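Local coordinates for endo-polygalacturonase (Pectobacterium carotovorum subsp. carotovorum, PDB 1BHE), which hydrolyses the alpha-1,4 linkages between galacturonosyl units of polygalacturonic acid, an activity involved in the maceration and soft-rotting of plant tissue, at residues N35-Q38 with G39-V42; S81-A85 with P86-G90; K130-S133 with W134-A138; K282-K285 with S286-G289. One frame throughout, in Å; residues are numbered along the deposited sequence.

Interaction 1. Residues N35-Q38 with G39-V42; sequences NCDQ and GKAV
C36 and D37 meet the residues that follow in two ways, one packed against neighbouring backbone and one polar and open to water. On the packed side the C36 sulfur is turned anti to the backbone N (chi1 -169°), which lays it along the backbone of K40 and A41. SG is 3.8 Å from K40 O and 4.1 Å from CG2 of V42, and its disulfide to C15 ties this side to strand 14-19. V42 also packs on L18 and on A32 and L33 of helix 26-33.

The other side is looser. D37 and K40 lie side by side and point the same way, with D37 CB 4.1 Å from K40 CD. Their charged ends stop short of a salt bridge, D37 OD2 lying 4.2 Å from K40 NZ. A water joins them, donating to OD2 of D37 at 3.2 Å and accepting from NZ of K40 at 3.0 Å.

Between the two sides K40 N donates to D37 O at 3.1 Å, closing the bend, with G39 taking the positive phi that its third position favours. This is a type II beta turn leading into strand 41-45, an early strand of the right-handed parallel beta-helix of family 28.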
loop_
_atom_site.group_PDB
_atom_site.type_symbol
_atom_site.label_atom_id
_atom_site.label_comp_id
_atom_site.label_asym_id
_atom_site.label_seq_id
_atom_site.Cartn_x
_atom_site.Cartn_y
_atom_site.Cartn_z
ATOM N N ASN A 35 13.096 7.395 -24.176
ATOM C CA ASN A 35 14.107 8.309 -24.690
ATOM C C ASN A 35 14.190 9.557 -23.818
ATOM O O ASN A 35 14.452 10.664 -24.281
ATOM C CB ASN A 35 13.820 8.681 -26.152
ATOM C CG ASN A 35 15.017 9.345 -26.814
ATOM O OD1 ASN A 35 16.161 9.095 -26.430
ATOM N ND2 ASN A 35 14.763 10.205 -27.795
ATOM N N CYS A 36 13.987 9.387 -22.515
ATOM C CA CYS A 36 14.005 10.485 -21.557
ATOM C C CYS A 36 15.309 10.575 -20.783
ATOM O O CYS A 36 15.778 9.587 -20.211
ATOM C CB CYS A 36 12.824 10.292 -20.591
ATOM S SG CYS A 36 12.482 11.705 -19.523
ATOM N N ASP A 37 15.953 11.739 -20.780
ATOM C CA ASP A 37 17.217 11.936 -20.092
ATOM C C ASP A 37 17.137 11.570 -18.608
ATOM O O ASP A 37 16.128 11.788 -17.940
ATOM C CB ASP A 37 17.673 13.395 -20.196
ATOM C CG ASP A 37 18.177 13.812 -21.561
ATOM O OD1 ASP A 37 18.402 12.957 -22.442
ATOM O OD2 ASP A 37 18.347 15.046 -21.757
ATOM N N GLN A 38 18.228 11.021 -18.090
ATOM C CA GLN A 38 18.350 10.681 -16.675
ATOM C C GLN A 38 18.042 11.899 -15.814
ATOM O O GLN A 38 18.495 13.017 -16.096
ATOM C CB GLN A 38 19.768 10.160 -16.399
ATOM C CG GLN A 38 20.194 10.057 -14.952
ATOM C CD GLN A 38 21.561 9.452 -14.722
ATOM O OE1 GLN A 38 22.033 8.595 -15.475
ATOM N NE2 GLN A 38 22.244 9.872 -13.653
ATOM N N GLY A 39 17.218 11.716 -14.784
ATOM C CA GLY A 39 16.864 12.786 -13.871
ATOM C C GLY A 39 15.730 13.691 -14.321
ATOM O O GLY A 39 15.378 14.643 -13.619
ATOM N N LYS A 40 15.127 13.401 -15.469
ATOM C CA LYS A 40 14.013 14.183 -15.992
ATOM C C LYS A 40 12.750 13.334 -16.042
ATOM O O LYS A 40 12.779 12.133 -15.769
ATOM C CB LYS A 40 14.363 14.739 -17.377
ATOM C CG LYS A 40 15.510 15.744 -17.338
ATOM C CD LYS A 40 15.612 16.531 -18.636
ATOM C CE LYS A 40 16.863 17.393 -18.658
ATOM N NZ LYS A 40 16.798 18.420 -19.744
ATOM N N ALA A 41 11.629 13.960 -16.411
ATOM C CA ALA A 41 10.368 13.231 -16.444
ATOM C C ALA A 41 9.573 13.456 -17.726
ATOM O O ALA A 41 9.691 14.515 -18.336
ATOM C CB ALA A 41 9.494 13.709 -15.281
ATOM N N VAL A 42 8.771 12.465 -18.087
ATOM C CA VAL A 42 7.867 12.604 -19.231
ATOM C C VAL A 42 6.676 13.365 -18.638
ATOM O O VAL A 42 6.149 12.913 -17.616
ATOM C CB VAL A 42 7.428 11.268 -19.831
ATOM C CG1 VAL A 42 6.226 11.378 -20.759
ATOM C CG2 VAL A 42 8.621 10.662 -20.572
HETATM O O HOH W 1 15.679 16.725 -22.015
#

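Interaction 2. Residues S81-A85 with P86-G90; sequences SFENA and PSSCG
The carboxylate of E83 is approached over its face by the backbone of S87: the N-H comes from above the plane, 52° out of it, and S87 N lies 3.0 Å from OE1 of E83. The other oxygen, OE2, rests against the backbone of P86, 3.8 Å from its CA. A water adds a second grip, donating to OE1 of E83 at 2.7 Å while accepting from N of C89, so that one oxygen ties together two points of the returning chain. The second flat group, the peptide carbonyl of A85, is likewise met from above its plane, here by the N-H of S88 (S88 N to A85 O 3.0 Å). That bond closes a type II beta turn from A85 to S88. At its entry the P86 ring follows directly on A85, its CD 3.3 Å from A85 CB, a closeness largely set by the peptide link.

The S88 hydroxyl folds back over the bend, with OG 2.7 Å from A85 O; G98 O is a second acceptor for the same single proton. Further from the turn, C89 SG packs on CB of F82 at 3.8 Å.

The loop lies between strands 72-75 and 92-93. The disulfide of C89 to C99 and the bond of N84 ND2 to K97 O fasten it to the following loop, and F82 packs on P151.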
loop_
_atom_site.group_PDB
_atom_site.type_symbol
_atom_site.label_atom_id
_atom_site.label_comp_id
_atom_site.label_asym_id
_atom_site.label_seq_id
_atom_site.Cartn_x
_atom_site.Cartn_y
_atom_site.Cartn_z
ATOM N N SER A 81 -5.697 -6.406 -22.123
ATOM C CA SER A 81 -4.650 -5.404 -22.172
ATOM C C SER A 81 -3.616 -5.535 -21.059
ATOM O O SER A 81 -2.497 -5.061 -21.248
ATOM C CB SER A 81 -5.254 -3.993 -22.141
ATOM O OG SER A 81 -5.815 -3.679 -23.405
ATOM N N PHE A 82 -3.957 -6.135 -19.925
ATOM C CA PHE A 82 -3.052 -6.304 -18.804
ATOM C C PHE A 82 -2.577 -7.737 -18.609
ATOM O O PHE A 82 -1.855 -8.023 -17.645
ATOM C CB PHE A 82 -3.752 -5.823 -17.508
ATOM C CG PHE A 82 -3.921 -4.328 -17.471
ATOM C CD1 PHE A 82 -5.019 -3.716 -18.043
ATOM C CD2 PHE A 82 -2.958 -3.529 -16.868
ATOM C CE1 PHE A 82 -5.157 -2.337 -18.029
ATOM C CE2 PHE A 82 -3.091 -2.158 -16.841
ATOM C CZ PHE A 82 -4.191 -1.553 -17.423
ATOM N N GLU A 83 -2.978 -8.671 -19.473
ATOM C CA GLU A 83 -2.588 -10.067 -19.267
ATOM C C GLU A 83 -1.099 -10.293 -19.511
ATOM O O GLU A 83 -0.480 -9.602 -20.319
ATOM C CB GLU A 83 -3.398 -11.011 -20.164
ATOM C CG GLU A 83 -2.927 -11.067 -21.607
ATOM C CD GLU A 83 -3.775 -11.950 -22.500
ATOM O OE1 GLU A 83 -4.895 -12.319 -22.093
ATOM O OE2 GLU A 83 -3.332 -12.270 -23.620
ATOM N N ASN A 84 -0.547 -11.301 -18.832
ATOM C CA ASN A 84 0.853 -11.663 -19.054
ATOM C C ASN A 84 0.889 -13.067 -19.663
ATOM O O ASN A 84 1.944 -13.639 -19.916
ATOM C CB ASN A 84 1.725 -11.547 -17.817
ATOM C CG ASN A 84 1.176 -12.170 -16.557
ATOM O OD1 ASN A 84 0.569 -13.245 -16.570
ATOM N ND2 ASN A 84 1.384 -11.505 -15.423
ATOM N N ALA A 85 -0.295 -13.602 -19.939
ATOM C CA ALA A 85 -0.448 -14.899 -20.593
ATOM C C ALA A 85 -1.872 -15.013 -21.123
ATOM O O ALA A 85 -2.764 -14.298 -20.667
ATOM C CB ALA A 85 -0.102 -16.037 -19.651
ATOM N N PRO A 86 -2.075 -15.828 -22.153
ATOM C CA PRO A 86 -3.375 -16.006 -22.768
ATOM C C PRO A 86 -4.490 -16.221 -21.761
ATOM O O PRO A 86 -4.523 -17.215 -21.032
ATOM C CB PRO A 86 -3.197 -17.226 -23.668
ATOM C CG PRO A 86 -1.739 -17.312 -23.936
ATOM C CD PRO A 86 -1.038 -16.698 -22.759
ATOM N N SER A 87 -5.413 -15.266 -21.668
ATOM C CA SER A 87 -6.553 -15.333 -20.769
ATOM C C SER A 87 -6.208 -15.393 -19.289
ATOM O O SER A 87 -7.011 -15.881 -18.485
ATOM C CB SER A 87 -7.410 -16.568 -21.109
ATOM O OG SER A 87 -7.969 -16.479 -22.403
ATOM N N SER A 88 -5.054 -14.873 -18.882
ATOM C CA SER A 88 -4.624 -14.925 -17.495
ATOM C C SER A 88 -5.178 -13.818 -16.614
ATOM O O SER A 88 -5.096 -13.946 -15.389
ATOM C CB SER A 88 -3.088 -14.882 -17.434
ATOM O OG SER A 88 -2.590 -13.692 -18.026
ATOM N N CYS A 89 -5.716 -12.762 -17.201
ATOM C CA CYS A 89 -6.174 -11.594 -16.451
ATOM C C CYS A 89 -7.681 -11.424 -16.440
ATOM O O CYS A 89 -8.390 -11.821 -17.366
ATOM C CB CYS A 89 -5.496 -10.363 -17.073
ATOM S SG CYS A 89 -5.602 -8.813 -16.161
ATOM N N GLY A 90 -8.213 -10.870 -15.352
ATOM C CA GLY A 90 -9.638 -10.621 -15.212
ATOM C C GLY A 90 -10.457 -11.878 -14.982
ATOM O O GLY A 90 -11.624 -11.963 -15.368
HETATM O O HOH W 2 -6.473 -12.016 -19.946
#

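Interaction 3. Residues K130-S133 with W134-A138; sequences KKVS and WWELA
S133 and E136 reach one another through two complementary torsions. The hydroxyl of S133 stands between its backbone N and carbonyl carbon (chi1 68°), facing the chain ahead, whereas E136 turns CG anti to its carbonyl carbon (chi1 -83°) and then runs extended, carrying its carboxylate back to the peptide N-H of S133.

Each residue thus serves the other's backbone. OG of S133 accepts from N of E136 at 3.2 Å, and OE1 of E136 accepts from N of S133 at 2.8 Å. The second bond is fairly straight, 160° at the hydrogen, and the donor comes to the anti side of the carboxylate, somewhat out of its plane. A further, weak bond runs from N of E136 to O of S133. The reciprocal pair is a capping box, a worked example of how a chain is fastened as it enters a helix.

Closer packing surrounds the box. The shaft of E136 passes close to S133, its CG 3.5 Å from OG, and OE1 of E136 sits 3.2 Å from CB of V132. The CG1 branch of V132 also faces E136, while CG2 makes the apolar contact, meeting CD2 of L137 at 3.9 Å; L137 leans on Q148 of strand 147-148. W135 gives its NE1 to O of S172, and its side chain lies about 9 Å from that of D223, the predicted proton donor.

The chemistry implies that two N-H groups at the start of a helix are satisfied locally, and that the carboxylate of E136 is probably favoured in its charged form by the nearby helix beginning.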
loop_
_atom_site.group_PDB
_atom_site.type_symbol
_atom_site.label_atom_id
_atom_site.label_comp_id
_atom_site.label_asym_id
_atom_site.label_seq_id
_atom_site.Cartn_x
_atom_site.Cartn_y
_atom_site.Cartn_z
ATOM N N LYS A 130 -15.231 -8.274 -20.217
ATOM C CA LYS A 130 -15.937 -9.186 -19.321
ATOM C C LYS A 130 -17.295 -8.600 -18.945
ATOM O O LYS A 130 -17.564 -7.432 -19.206
ATOM C CB LYS A 130 -15.143 -9.456 -18.044
ATOM C CG LYS A 130 -13.717 -9.941 -18.154
ATOM C CD LYS A 130 -13.630 -11.369 -18.673
ATOM C CE LYS A 130 -12.187 -11.825 -18.794
ATOM N NZ LYS A 130 -12.062 -13.122 -19.515
ATOM N N LYS A 131 -18.135 -9.392 -18.279
ATOM C CA LYS A 131 -19.445 -8.917 -17.841
ATOM C C LYS A 131 -19.350 -8.020 -16.613
ATOM O O LYS A 131 -20.289 -7.296 -16.277
ATOM C CB LYS A 131 -20.350 -10.114 -17.512
ATOM C CG LYS A 131 -21.113 -10.660 -18.710
ATOM C CD LYS A 131 -22.267 -11.548 -18.259
ATOM C CE LYS A 131 -23.445 -10.701 -17.796
ATOM N NZ LYS A 131 -24.650 -11.534 -17.522
ATOM N N VAL A 132 -18.237 -8.110 -15.888
ATOM C CA VAL A 132 -18.071 -7.419 -14.619
ATOM C C VAL A 132 -16.890 -6.450 -14.590
ATOM O O VAL A 132 -16.057 -6.415 -15.488
ATOM C CB VAL A 132 -17.829 -8.450 -13.492
ATOM C CG1 VAL A 132 -19.087 -9.230 -13.149
ATOM C CG2 VAL A 132 -16.694 -9.392 -13.875
ATOM N N SER A 133 -16.816 -5.703 -13.491
ATOM C CA SER A 133 -15.703 -4.799 -13.229
ATOM C C SER A 133 -14.612 -5.559 -12.479
ATOM O O SER A 133 -14.851 -6.688 -12.042
ATOM C CB SER A 133 -16.159 -3.644 -12.337
ATOM O OG SER A 133 -16.471 -4.112 -11.032
ATOM N N TRP A 134 -13.452 -4.936 -12.281
ATOM C CA TRP A 134 -12.386 -5.590 -11.526
ATOM C C TRP A 134 -12.826 -5.891 -10.092
ATOM O O TRP A 134 -12.535 -6.969 -9.566
ATOM C CB TRP A 134 -11.151 -4.711 -11.463
ATOM C CG TRP A 134 -10.424 -4.335 -12.704
ATOM C CD1 TRP A 134 -10.272 -3.057 -13.176
ATOM C CD2 TRP A 134 -9.702 -5.173 -13.605
ATOM N NE1 TRP A 134 -9.516 -3.059 -14.321
ATOM C CE2 TRP A 134 -9.152 -4.348 -14.605
ATOM C CE3 TRP A 134 -9.478 -6.552 -13.675
ATOM C CZ2 TRP A 134 -8.392 -4.846 -15.663
ATOM C CZ3 TRP A 134 -8.718 -7.044 -14.721
ATOM C CH2 TRP A 134 -8.185 -6.196 -15.702
ATOM N N TRP A 135 -13.498 -4.945 -9.431
ATOM C CA TRP A 135 -13.900 -5.189 -8.040
ATOM C C TRP A 135 -14.963 -6.265 -7.909
ATOM O O TRP A 135 -14.989 -6.980 -6.898
ATOM C CB TRP A 135 -14.329 -3.897 -7.358
ATOM C CG TRP A 135 -13.219 -2.894 -7.216
ATOM C CD1 TRP A 135 -11.880 -3.132 -7.065
ATOM C CD2 TRP A 135 -13.385 -1.476 -7.163
ATOM N NE1 TRP A 135 -11.204 -1.940 -6.959
ATOM C CE2 TRP A 135 -12.102 -0.909 -7.023
ATOM C CE3 TRP A 135 -14.497 -0.627 -7.269
ATOM C CZ2 TRP A 135 -11.904 0.471 -6.964
ATOM C CZ3 TRP A 135 -14.295 0.740 -7.214
ATOM C CH2 TRP A 135 -13.005 1.277 -7.064
ATOM N N GLU A 136 -15.812 -6.445 -8.911
ATOM C CA GLU A 136 -16.841 -7.484 -8.880
ATOM C C GLU A 136 -16.273 -8.892 -8.860
ATOM O O GLU A 136 -16.959 -9.826 -8.437
ATOM C CB GLU A 136 -17.797 -7.305 -10.067
ATOM C CG GLU A 136 -18.863 -6.266 -9.760
ATOM C CD GLU A 136 -19.693 -5.830 -10.945
ATOM O OE1 GLU A 136 -19.256 -5.957 -12.104
ATOM O OE2 GLU A 136 -20.814 -5.330 -10.700
ATOM N N LEU A 137 -15.021 -9.099 -9.264
ATOM C CA LEU A 137 -14.369 -10.395 -9.205
ATOM C C LEU A 137 -14.038 -10.859 -7.790
ATOM O O LEU A 137 -13.857 -12.063 -7.571
ATOM C CB LEU A 137 -13.089 -10.380 -10.048
ATOM C CG LEU A 137 -13.230 -10.108 -11.546
ATOM C CD1 LEU A 137 -11.905 -9.636 -12.132
ATOM C CD2 LEU A 137 -13.714 -11.345 -12.293
ATOM N N ALA A 138 -13.938 -9.971 -6.811
ATOM C CA ALA A 138 -13.617 -10.330 -5.437
ATOM C C ALA A 138 -14.705 -11.168 -4.778
ATOM O O ALA A 138 -14.404 -12.204 -4.170
ATOM C CB ALA A 138 -13.360 -9.086 -4.600
#

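Interaction 4. Residues K282-K285 with S286-G289; sequences KSDK and SAAG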
loop_
_atom_site.group_PDB
_atom_site.type_symbol
_atom_site.label_atom_id
_atom_site.label_comp_id
_atom_site.label_asym_id
_atom_site.label_seq_id
_atom_site.Cartn_x
_atom_site.Cartn_y
_atom_site.Cartn_z
ATOM N N LYS A 282 -0.560 -8.314 12.653
ATOM C CA LYS A 282 -1.292 -9.556 12.459
ATOM C C LYS A 282 -0.507 -10.623 11.722
ATOM O O LYS A 282 0.337 -10.328 10.879
ATOM C CB LYS A 282 -2.581 -9.249 11.670
ATOM C CG LYS A 282 -2.309 -8.654 10.295
ATOM C CD LYS A 282 -3.593 -8.511 9.492
ATOM C CE LYS A 282 -3.347 -8.742 8.008
ATOM N NZ LYS A 282 -3.338 -7.451 7.258
ATOM N N SER A 283 -0.833 -11.881 12.021
ATOM C CA SER A 283 -0.198 -13.008 11.362
ATOM C C SER A 283 -0.976 -14.294 11.605
ATOM O O SER A 283 -2.073 -14.298 12.170
ATOM C CB SER A 283 1.256 -13.151 11.823
ATOM O OG SER A 283 2.031 -13.760 10.805
ATOM N N ASP A 284 -0.416 -15.406 11.162
ATOM C CA ASP A 284 -1.016 -16.720 11.360
ATOM C C ASP A 284 0.119 -17.734 11.428
ATOM O O ASP A 284 1.283 -17.346 11.288
ATOM C CB ASP A 284 -2.009 -17.058 10.254
ATOM C CG ASP A 284 -1.426 -16.910 8.862
ATOM O OD1 ASP A 284 -0.575 -17.746 8.501
ATOM O OD2 ASP A 284 -1.809 -15.965 8.136
ATOM N N LYS A 285 -0.197 -19.018 11.510
ATOM C CA LYS A 285 0.823 -20.055 11.590
ATOM C C LYS A 285 1.618 -20.249 10.308
ATOM O O LYS A 285 2.688 -20.867 10.370
ATOM C CB LYS A 285 0.194 -21.395 11.997
ATOM C CG LYS A 285 -0.006 -21.567 13.491
ATOM C CD LYS A 285 -0.373 -23.011 13.823
ATOM C CE LYS A 285 -1.771 -23.107 14.400
ATOM N NZ LYS A 285 -1.849 -24.128 15.490
ATOM N N SER A 286 1.152 -19.764 9.165
ATOM C CA SER A 286 1.856 -19.933 7.908
ATOM C C SER A 286 2.884 -18.855 7.602
ATOM O O SER A 286 3.737 -19.092 6.734
ATOM C CB SER A 286 0.840 -19.987 6.751
ATOM O OG SER A 286 0.427 -18.670 6.411
ATOM N N ALA A 287 2.837 -17.702 8.266
ATOM C CA ALA A 287 3.762 -16.624 7.901
ATOM C C ALA A 287 4.297 -15.807 9.059
ATOM O O ALA A 287 4.872 -14.729 8.837
ATOM C CB ALA A 287 3.026 -15.703 6.921
ATOM N N ALA A 288 4.146 -16.278 10.289
ATOM C CA ALA A 288 4.625 -15.545 11.452
ATOM C C ALA A 288 6.139 -15.622 11.613
ATOM O O ALA A 288 6.744 -16.680 11.425
ATOM C CB ALA A 288 3.951 -16.086 12.710
ATOM N N GLY A 289 6.755 -14.503 11.987
ATOM C CA GLY A 289 8.195 -14.492 12.252
ATOM C C GLY A 289 8.526 -13.404 13.268
ATOM O O GLY A 289 7.680 -13.012 14.068
#
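D284 reaches forward to S286 along a side chain that can be followed atom by atom. CB carries CG into a place between the backbone N and the carbonyl carbon (chi1 53°), and this folds the carboxylate over the next turn of chain. CG lies 3.5 Å from OG of S286. Of the two oxygens, OD1 does the binding: its anti lone pair receives N of S286 at 2.7 Å, and the S286 hydroxyl also donates to it, OG to OD1 measuring a very short 2.5 Å whose exact value is best treated as doubtful. OD2 is turned the other way, toward a long and weak ion pair with NZ of K317.

A carboxylate oxygen accepting the N-H two residues on defines an Asx turn, and the S286 hydroxyl appears to add to the hold on OD1, though the short distance leaves the strength of that bond uncertain. The backbone carbonyl of D284 extends the bend, taking weak bonds from N of A287 at 3.4 Å and from N of A288 at 3.2 Å. The methyl of A288 is packed against this carbonyl, CB lying 3.3 Å from D284 O.

S283 packs on A288: its OG sits 3.2 Å from CA of A288, while its hydrogen bonds go outside the loop, to O of S257 and OG1 of T259.

The bend links strand 277-282 to strand 290-302. K282, at the end of the first, forms a salt bridge with D224, and backbone bonds from S283 to D311, from A287 to T259 and from G289 to D324 hold the loop to chain segments of adjacent coils of the beta-helix.

Overall arrangement
All four are local contacts where the chain turns between or into regular elements of one beta-helix protein, and all are partly buried. Interactions 1 and 2 each have three exposed residues among those that touch, interaction 3 has one and interaction 4 none. Interactions 1 and 4 stand about 42 Å apart between centres, on opposite sides of the chain's centre; the first pairs sulfur packing with a water-linked charged pair on the surface. Interactions 2 and 3 are neighbours: W134 CH2 packs on C89 SG at 3.7 Å, and L137 and K130 border G90, so the disulfide-bearing loop and the helix entry form one cluster. Disulfides mark interactions 1 and 2; carboxylates accept backbone N-H groups in interactions 2, 3 and 4.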